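Multicopper oxidase type 1 (PDB 3G5W) probably oxidises substrates through bound copper ions, as a laccase-like multicopper oxidase built of two domains. Local coordinates at residues D72-A77 with H103-V108; A97-Y102 with R235-L240; E176-R181 with K287-V292. All coordinates share one frame; numbering follows the deposited sequence.

Contact 1: D72-A77 with H103-V108; sequences DGVPHA and HCHVNV. With CU (copper (II) ion), chain G; C2O (Cu-O-Cu linkage), chain K.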
# COMPACT_ATOMS: atom_id res chain seq x y z
N ASP A 72 -15.19 0.42 -24.08
CA ASP A 72 -14.45 0.33 -22.81
C ASP A 72 -13.47 -0.86 -22.74
O ASP A 72 -12.58 -0.90 -21.88
CB ASP A 72 -15.43 0.30 -21.64
CG ASP A 72 -14.76 0.58 -20.31
OD1 ASP A 72 -13.92 1.50 -20.22
OD2 ASP A 72 -15.09 -0.14 -19.34
N GLY A 73 -13.67 -1.85 -23.61
CA GLY A 73 -12.70 -2.93 -23.77
C GLY A 73 -12.68 -4.02 -22.71
O GLY A 73 -11.62 -4.56 -22.39
N VAL A 74 -13.84 -4.36 -22.17
CA VAL A 74 -13.94 -5.42 -21.18
C VAL A 74 -14.66 -6.61 -21.79
O VAL A 74 -15.83 -6.50 -22.16
CB VAL A 74 -14.68 -4.97 -19.90
CG1 VAL A 74 -14.61 -6.05 -18.84
CG2 VAL A 74 -14.09 -3.67 -19.38
N PRO A 75 -13.97 -7.76 -21.89
CA PRO A 75 -14.61 -8.93 -22.47
C PRO A 75 -15.70 -9.41 -21.53
O PRO A 75 -15.54 -9.33 -20.32
CB PRO A 75 -13.47 -9.95 -22.55
CG PRO A 75 -12.50 -9.53 -21.50
CD PRO A 75 -12.59 -8.04 -21.43
N HIS A 76 -16.81 -9.88 -22.10
CA HIS A 76 -17.95 -10.39 -21.33
C HIS A 76 -18.69 -9.31 -20.53
O HIS A 76 -19.49 -9.63 -19.64
CB HIS A 76 -17.56 -11.57 -20.42
CG HIS A 76 -16.53 -12.48 -21.01
ND1 HIS A 76 -16.76 -13.25 -22.13
CD2 HIS A 76 -15.25 -12.74 -20.64
CE1 HIS A 76 -15.68 -13.94 -22.43
NE2 HIS A 76 -14.74 -13.65 -21.54
N ALA A 77 -18.42 -8.04 -20.84
CA ALA A 77 -19.13 -6.90 -20.25
C ALA A 77 -19.48 -5.80 -21.25
O ALA A 77 -20.58 -5.24 -21.22
CB ALA A 77 -18.33 -6.32 -19.08
N HIS A 103 -4.37 -1.21 -21.63
CA HIS A 103 -3.94 -2.58 -21.43
C HIS A 103 -5.04 -3.55 -21.83
O HIS A 103 -6.21 -3.17 -21.94
CB HIS A 103 -3.50 -2.81 -19.97
CG HIS A 103 -4.55 -2.52 -18.95
ND1 HIS A 103 -5.53 -3.42 -18.60
CD2 HIS A 103 -4.74 -1.44 -18.15
CE1 HIS A 103 -6.29 -2.91 -17.65
NE2 HIS A 103 -5.83 -1.70 -17.36
N CYS A 104 -4.64 -4.79 -22.04
CA CYS A 104 -5.61 -5.85 -22.29
C CYS A 104 -6.43 -6.07 -21.03
O CYS A 104 -5.94 -5.85 -19.93
CB CYS A 104 -4.88 -7.13 -22.65
SG CYS A 104 -5.99 -8.41 -23.25
N HIS A 105 -7.68 -6.51 -21.19
CA HIS A 105 -8.52 -6.84 -20.04
C HIS A 105 -8.97 -8.30 -20.04
O HIS A 105 -9.92 -8.66 -19.33
CB HIS A 105 -9.73 -5.90 -19.96
CG HIS A 105 -10.08 -5.46 -18.57
ND1 HIS A 105 -10.45 -6.35 -17.58
CD2 HIS A 105 -10.11 -4.23 -18.00
CE1 HIS A 105 -10.69 -5.68 -16.46
NE2 HIS A 105 -10.49 -4.40 -16.69
N VAL A 106 -8.30 -9.13 -20.83
CA VAL A 106 -8.51 -10.59 -20.83
C VAL A 106 -7.49 -11.22 -19.88
O VAL A 106 -6.31 -10.87 -19.91
CB VAL A 106 -8.34 -11.20 -22.26
CG1 VAL A 106 -8.43 -12.73 -22.23
CG2 VAL A 106 -9.38 -10.64 -23.24
N ASN A 107 -7.95 -12.14 -19.03
CA ASN A 107 -7.03 -12.91 -18.17
C ASN A 107 -5.86 -12.08 -17.64
O ASN A 107 -4.69 -12.44 -17.81
CB ASN A 107 -6.50 -14.14 -18.93
CG ASN A 107 -7.61 -15.08 -19.34
OD1 ASN A 107 -8.74 -14.97 -18.87
ND2 ASN A 107 -7.29 -16.00 -20.25
N VAL A 108 -6.19 -10.96 -17.01
CA VAL A 108 -5.18 -9.94 -16.68
C VAL A 108 -4.06 -10.45 -15.77
O VAL A 108 -2.91 -10.01 -15.89
CB VAL A 108 -5.82 -8.66 -16.10
CG1 VAL A 108 -6.72 -8.02 -17.15
CG2 VAL A 108 -6.61 -8.96 -14.84
CU CU G . -4.77 -10.13 -23.68
CU2 C2O K . -10.91 -2.86 -15.29
CU3 C2O K . -6.42 -0.63 -15.71
O1 C2O K . -9.05 -2.21 -15.47
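With CG1 of Val106 anti to the backbone N (chi1 175°), the other branch, CG2, stands beside that N and meets the pyrrolidine of Pro75, Pro75 CG to Val106 CG2 3.7 Å. The ring of Pro75 also crosses His105 at about a right angle, its CD 3.5 Å from His105 O. Farther back along the loop, Gly73 O approaches His105 CB to 3.4 Å, while the CG2 methyl of Val74 lies over one face of the imidazole, toward the rim, 4.2 Å from CD2. No hydrogen bond runs directly between the two loops, which meet by packing; Thr57 OG1, hydrogen-bonded to both Gly73 O and His105 N, links them from outside. The far end of the His105 ring binds one copper of the Cu-O-Cu linkage, CU2, through NE2.

Within 103-108, His103 binds the other copper, CU3, through NE2 and donates from ND1 to Cys104 O (2.8 Å, N-H...O 172°); the acceptor lies in the ring plane, which, with the copper on NE2, helps fix the rotation of the imidazole. Val106 N donates a hydrogen bond to the copper-binding Cys104 SG, at 3.4 Å. His56, His111 and Met117 complete that copper site; His61 of the same chain joins CU3, and the second subunit brings His205 and His251 to CU2 and His253 to CU3. Asp72 OD2 is hydrogen-bonded to ND1 of His205 of the second subunit, a second-shell hold. The His-Cys-His sequence, its cysteine on a type 1 copper and its histidines on a copper pair, is the signature of multicopper oxidases, here built across a subunit interface.

Contact 2: A97-Y102 with R235-L240; sequences AGTMWY and RYDVIL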
# COMPACT_ATOMS: atom_id res chain seq x y z
N ALA A 97 -8.19 14.83 -19.20
CA ALA A 97 -6.76 15.00 -19.45
C ALA A 97 -5.94 14.28 -18.38
O ALA A 97 -6.44 14.00 -17.29
CB ALA A 97 -6.41 16.47 -19.49
N GLY A 98 -4.69 13.97 -18.70
CA GLY A 98 -3.77 13.42 -17.71
C GLY A 98 -3.01 12.19 -18.16
O GLY A 98 -3.07 11.80 -19.32
N THR A 99 -2.26 11.61 -17.22
CA THR A 99 -1.50 10.39 -17.44
C THR A 99 -2.45 9.22 -17.34
O THR A 99 -2.89 8.82 -16.24
CB THR A 99 -0.38 10.21 -16.39
OG1 THR A 99 0.50 11.34 -16.43
CG2 THR A 99 0.41 8.93 -16.66
N MET A 100 -2.80 8.68 -18.50
CA MET A 100 -3.65 7.49 -18.55
C MET A 100 -2.84 6.35 -19.17
O MET A 100 -1.67 6.52 -19.51
CB MET A 100 -4.93 7.78 -19.34
CG MET A 100 -5.61 9.13 -19.03
SD MET A 100 -6.00 9.40 -17.28
CE MET A 100 -6.98 10.90 -17.39
N TRP A 101 -3.46 5.18 -19.29
CA TRP A 101 -2.78 4.06 -19.93
C TRP A 101 -3.78 3.10 -20.53
O TRP A 101 -4.99 3.24 -20.33
CB TRP A 101 -1.80 3.37 -18.97
CG TRP A 101 -2.40 2.69 -17.76
CD1 TRP A 101 -3.23 3.24 -16.84
CD2 TRP A 101 -2.15 1.34 -17.33
NE1 TRP A 101 -3.54 2.32 -15.87
CE2 TRP A 101 -2.89 1.14 -16.14
CE3 TRP A 101 -1.38 0.29 -17.83
CZ2 TRP A 101 -2.89 -0.08 -15.45
CZ3 TRP A 101 -1.37 -0.93 -17.14
CH2 TRP A 101 -2.12 -1.09 -15.95
N TYR A 102 -3.27 2.15 -21.30
CA TYR A 102 -4.12 1.15 -21.90
C TYR A 102 -3.51 -0.22 -21.75
O TYR A 102 -2.29 -0.37 -21.71
CB TYR A 102 -4.45 1.48 -23.36
CG TYR A 102 -3.30 1.52 -24.34
CD1 TYR A 102 -2.53 2.68 -24.49
CD2 TYR A 102 -3.02 0.43 -25.17
CE1 TYR A 102 -1.49 2.73 -25.42
CE2 TYR A 102 -1.98 0.47 -26.10
CZ TYR A 102 -1.22 1.63 -26.22
OH TYR A 102 -0.21 1.68 -27.15
N ARG A 235 -1.89 6.07 -11.11
CA ARG A 235 -0.84 6.86 -11.71
C ARG A 235 -0.57 8.05 -10.82
O ARG A 235 -1.51 8.64 -10.28
CB ARG A 235 -1.21 7.35 -13.11
CG ARG A 235 -1.25 6.26 -14.19
CD ARG A 235 -2.59 5.56 -14.22
NE ARG A 235 -3.66 6.44 -14.67
CZ ARG A 235 -4.91 6.40 -14.24
NH1 ARG A 235 -5.28 5.51 -13.32
NH2 ARG A 235 -5.80 7.26 -14.72
N TYR A 236 0.70 8.39 -10.67
CA TYR A 236 1.12 9.61 -10.00
C TYR A 236 2.08 10.39 -10.88
O TYR A 236 3.04 9.82 -11.41
CB TYR A 236 1.78 9.28 -8.66
CG TYR A 236 0.79 8.85 -7.60
CD1 TYR A 236 0.06 9.79 -6.88
CD2 TYR A 236 0.57 7.50 -7.34
CE1 TYR A 236 -0.86 9.40 -5.91
CE2 TYR A 236 -0.36 7.10 -6.36
CZ TYR A 236 -1.06 8.06 -5.65
OH TYR A 236 -1.98 7.68 -4.69
N ASP A 237 1.81 11.68 -11.05
CA ASP A 237 2.78 12.58 -11.69
C ASP A 237 3.57 13.29 -10.60
O ASP A 237 3.01 13.99 -9.75
CB ASP A 237 2.09 13.61 -12.60
CG ASP A 237 1.38 12.97 -13.79
OD1 ASP A 237 1.33 13.61 -14.86
OD2 ASP A 237 0.85 11.85 -13.66
N VAL A 238 4.88 13.09 -10.65
CA VAL A 238 5.79 13.68 -9.67
C VAL A 238 6.63 14.73 -10.36
O VAL A 238 7.31 14.43 -11.35
CB VAL A 238 6.69 12.61 -9.02
CG1 VAL A 238 7.59 13.23 -7.95
CG2 VAL A 238 5.85 11.49 -8.41
N ILE A 239 6.57 15.95 -9.85
CA ILE A 239 7.37 17.05 -10.40
C ILE A 239 8.58 17.32 -9.50
O ILE A 239 8.45 17.44 -8.28
CB ILE A 239 6.50 18.31 -10.70
CG1 ILE A 239 5.81 18.14 -12.06
CG2 ILE A 239 7.37 19.58 -10.78
CD1 ILE A 239 4.34 17.90 -12.00
N LEU A 240 9.76 17.38 -10.11
CA LEU A 240 11.01 17.59 -9.40
C LEU A 240 11.74 18.80 -9.98
O LEU A 240 11.97 18.87 -11.19
CB LEU A 240 11.91 16.35 -9.50
CG LEU A 240 11.46 14.94 -9.09
CD1 LEU A 240 12.39 13.89 -9.71
CD2 LEU A 240 11.47 14.79 -7.59
O HOH W 1 -1.67 13.57 -15.14
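Arg235 reaches across to three consecutive residues of 97-102. Its chain, bent at chi2 (85°) and chi3, lays CD 3.6 Å from Trp101 CD1 and turns the edge of the guanidinium toward the opposite strand. There NE donates to Thr99 O (3.0 Å, N-H...O 163°), and NH2 makes a weak bond to Met100 SD at 3.3 Å. NH1 is held by Gly233 O and NH2 also by a salt bridge to Asp226 of the second subunit. An alanine here would probably leave Thr99 O and that aspartate without their mate and open a gap beside Trp101. Two residues on, Asp237 OD2 accepts the hydroxyl of Thr99 on its syn side, OG1 to OD2 2.8 Å. A water bridges the same two residues, accepting from Thr99 N (2.9 Å) and donating to Asp237 OD1 (3.0 Å); Arg189 pairs with OD1 and probably offsets its buried charge. The axes of segments 98-102 and 235-240 approach to 7.7 Å, with N-to-C directions 142° apart, and the strands belong to different sheets: 98-103 runs between strands 59-61 and 118-124, whereas 235-241 lies between 187-194 and 209-214, so their side chains join the two cupredoxin-type domains.

Contact 3: E176-R181 with K287-V292; sequences ETQPIR and KDKKFV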
# COMPACT_ATOMS: atom_id res chain seq x y z
N GLU A 176 20.07 -2.26 -17.02
CA GLU A 176 19.73 -2.01 -18.42
C GLU A 176 18.62 -0.95 -18.63
O GLU A 176 18.13 -0.75 -19.74
CB GLU A 176 19.41 -3.32 -19.14
CG GLU A 176 20.67 -4.13 -19.41
CD GLU A 176 20.38 -5.52 -19.92
OE1 GLU A 176 19.49 -5.66 -20.79
OE2 GLU A 176 21.05 -6.46 -19.46
N THR A 177 18.26 -0.27 -17.54
CA THR A 177 17.48 0.96 -17.62
C THR A 177 18.38 2.10 -18.12
O THR A 177 19.56 1.88 -18.39
CB THR A 177 16.90 1.33 -16.23
OG1 THR A 177 17.93 1.28 -15.25
CG2 THR A 177 15.81 0.35 -15.85
N GLN A 178 17.83 3.30 -18.27
CA GLN A 178 18.59 4.44 -18.77
C GLN A 178 18.62 5.59 -17.76
O GLN A 178 17.63 5.84 -17.08
CB GLN A 178 18.00 4.95 -20.10
CG GLN A 178 18.09 3.95 -21.24
CD GLN A 178 19.52 3.66 -21.65
OE1 GLN A 178 20.38 4.54 -21.66
NE2 GLN A 178 19.79 2.40 -22.01
N PRO A 179 19.76 6.31 -17.68
CA PRO A 179 19.79 7.46 -16.78
C PRO A 179 18.86 8.56 -17.28
O PRO A 179 18.63 8.69 -18.49
CB PRO A 179 21.24 7.92 -16.85
CG PRO A 179 21.73 7.45 -18.21
CD PRO A 179 21.04 6.13 -18.41
N ILE A 180 18.30 9.32 -16.35
CA ILE A 180 17.53 10.52 -16.67
C ILE A 180 18.53 11.66 -16.66
O ILE A 180 19.12 11.95 -15.64
CB ILE A 180 16.39 10.71 -15.64
CG1 ILE A 180 15.34 9.60 -15.84
CG2 ILE A 180 15.77 12.13 -15.73
CD1 ILE A 180 14.36 9.42 -14.68
N ARG A 181 18.76 12.28 -17.83
CA ARG A 181 19.83 13.28 -17.95
C ARG A 181 19.27 14.69 -17.95
O ARG A 181 18.39 15.02 -18.74
CB ARG A 181 20.68 13.03 -19.21
CG ARG A 181 21.49 11.76 -19.14
CD ARG A 181 22.36 11.56 -20.36
NE ARG A 181 23.36 10.53 -20.10
CZ ARG A 181 24.25 10.10 -20.99
NH1 ARG A 181 24.27 10.62 -22.22
NH2 ARG A 181 25.13 9.16 -20.66
N LYS A 287 29.60 4.98 -15.86
CA LYS A 287 30.60 5.86 -16.46
C LYS A 287 30.79 5.59 -17.96
O LYS A 287 31.09 6.50 -18.72
CB LYS A 287 31.93 5.81 -15.70
CG LYS A 287 32.67 4.48 -15.73
CD LYS A 287 33.98 4.58 -14.95
CE LYS A 287 34.87 3.36 -15.16
NZ LYS A 287 35.85 3.57 -16.29
N ASP A 288 30.59 4.33 -18.37
CA ASP A 288 30.79 3.91 -19.76
C ASP A 288 29.51 3.44 -20.46
O ASP A 288 29.56 2.72 -21.47
CB ASP A 288 31.85 2.81 -19.83
CG ASP A 288 33.24 3.32 -19.50
OD1 ASP A 288 33.71 4.27 -20.17
OD2 ASP A 288 33.88 2.76 -18.58
N LYS A 289 28.36 3.84 -19.93
CA LYS A 289 27.06 3.41 -20.44
C LYS A 289 26.76 4.01 -21.81
O LYS A 289 26.95 5.21 -22.04
CB LYS A 289 25.96 3.78 -19.44
CG LYS A 289 24.83 2.76 -19.34
CD LYS A 289 23.57 3.25 -19.99
CE LYS A 289 22.34 2.63 -19.33
NZ LYS A 289 22.19 1.16 -19.53
N LYS A 290 26.28 3.15 -22.72
CA LYS A 290 25.77 3.56 -24.02
C LYS A 290 24.36 4.13 -23.82
O LYS A 290 23.43 3.37 -23.56
CB LYS A 290 25.69 2.35 -24.95
CG LYS A 290 27.00 1.90 -25.60
CD LYS A 290 27.31 2.73 -26.86
CE LYS A 290 26.23 2.58 -27.94
NZ LYS A 290 25.95 3.90 -28.59
N PHE A 291 24.22 5.45 -23.92
CA PHE A 291 22.93 6.09 -23.68
C PHE A 291 21.92 5.80 -24.79
O PHE A 291 22.24 5.87 -25.98
CB PHE A 291 23.10 7.60 -23.51
CG PHE A 291 21.82 8.32 -23.17
CD1 PHE A 291 21.22 9.18 -24.08
CD2 PHE A 291 21.20 8.12 -21.93
CE1 PHE A 291 20.03 9.84 -23.78
CE2 PHE A 291 20.01 8.78 -21.61
CZ PHE A 291 19.43 9.63 -22.54
N VAL A 292 20.70 5.46 -24.38
CA VAL A 292 19.61 5.26 -25.33
C VAL A 292 18.54 6.34 -25.13
O VAL A 292 17.83 6.33 -24.11
CB VAL A 292 18.99 3.84 -25.24
CG1 VAL A 292 17.85 3.68 -26.23
CG2 VAL A 292 20.06 2.76 -25.48
O HOH W 2 22.48 1.02 -22.98
O HOH W 3 27.15 8.09 -22.08
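The guanidinium of Arg181 lies flat on the ring of Phe291, their centres 4.2 Å apart and their planes only 9° from parallel. CB and CG of Phe291 sit over one face of the guanidinium, and CD of Arg181 lies over one face of the phenyl ring in a CH-pi contact, 4.0 Å from its centroid. Pro179 O approaches the edge of the phenyl ring, 3.4 Å from CE2. At the guanidinium edge a water accepts from Arg181 NH2 and donates to Lys289 O, while NE forms a salt bridge with Glu273; with NH2 and NE both bonded, the guanidinium is unlikely to turn freely off the ring. CG of Phe291 is anti to its backbone N (chi1 -176°), and CD2 comes to rest 3.8 Å from Pro179 CG.

Beside this stack, Gln178 OE1 accepts Val292 N at 2.9 Å (N-H...O 162°), the donor standing well above the amide plane, and Gln178 NE2 shares a water with Lys290 O. The long arm of Lys289 passes CE against Pro179 CD at 3.8 Å, and its NZ makes a weak bond to Thr177 O (3.0 Å) besides one to Pro175 O. Strand 180-182 is outermost within this chain in its sheet, next to 269-274; the side chain of Ile180 touches Ile188 and Leu190 of strand 187-194, in another sheet. The 287-292 loop, between strands 269-274 and 306-308, packs against Gln178 and Arg181, whose CB atoms point toward it.

Contacts 1 and 2 are buried, whereas contact 3 is only partly so and lies on the opposite side of the chain's centre from contact 1. One continuous run of chain serves the first two: strand 98-103 meets the second domain in contact 2 and leads directly into the copper-binding loop of contact 1; the centres of the two contacts lie about 22 Å apart. Their chemistry differs accordingly. Contact 1 joins its loops by packing around metal ligands, contact 2 sets charged and polar groups between domains, and contact 3 combines a cation-aromatic stack with water bridges. Contacts 1 and 2 also involve the second subunit; no other chain of the assembly touches contact 3.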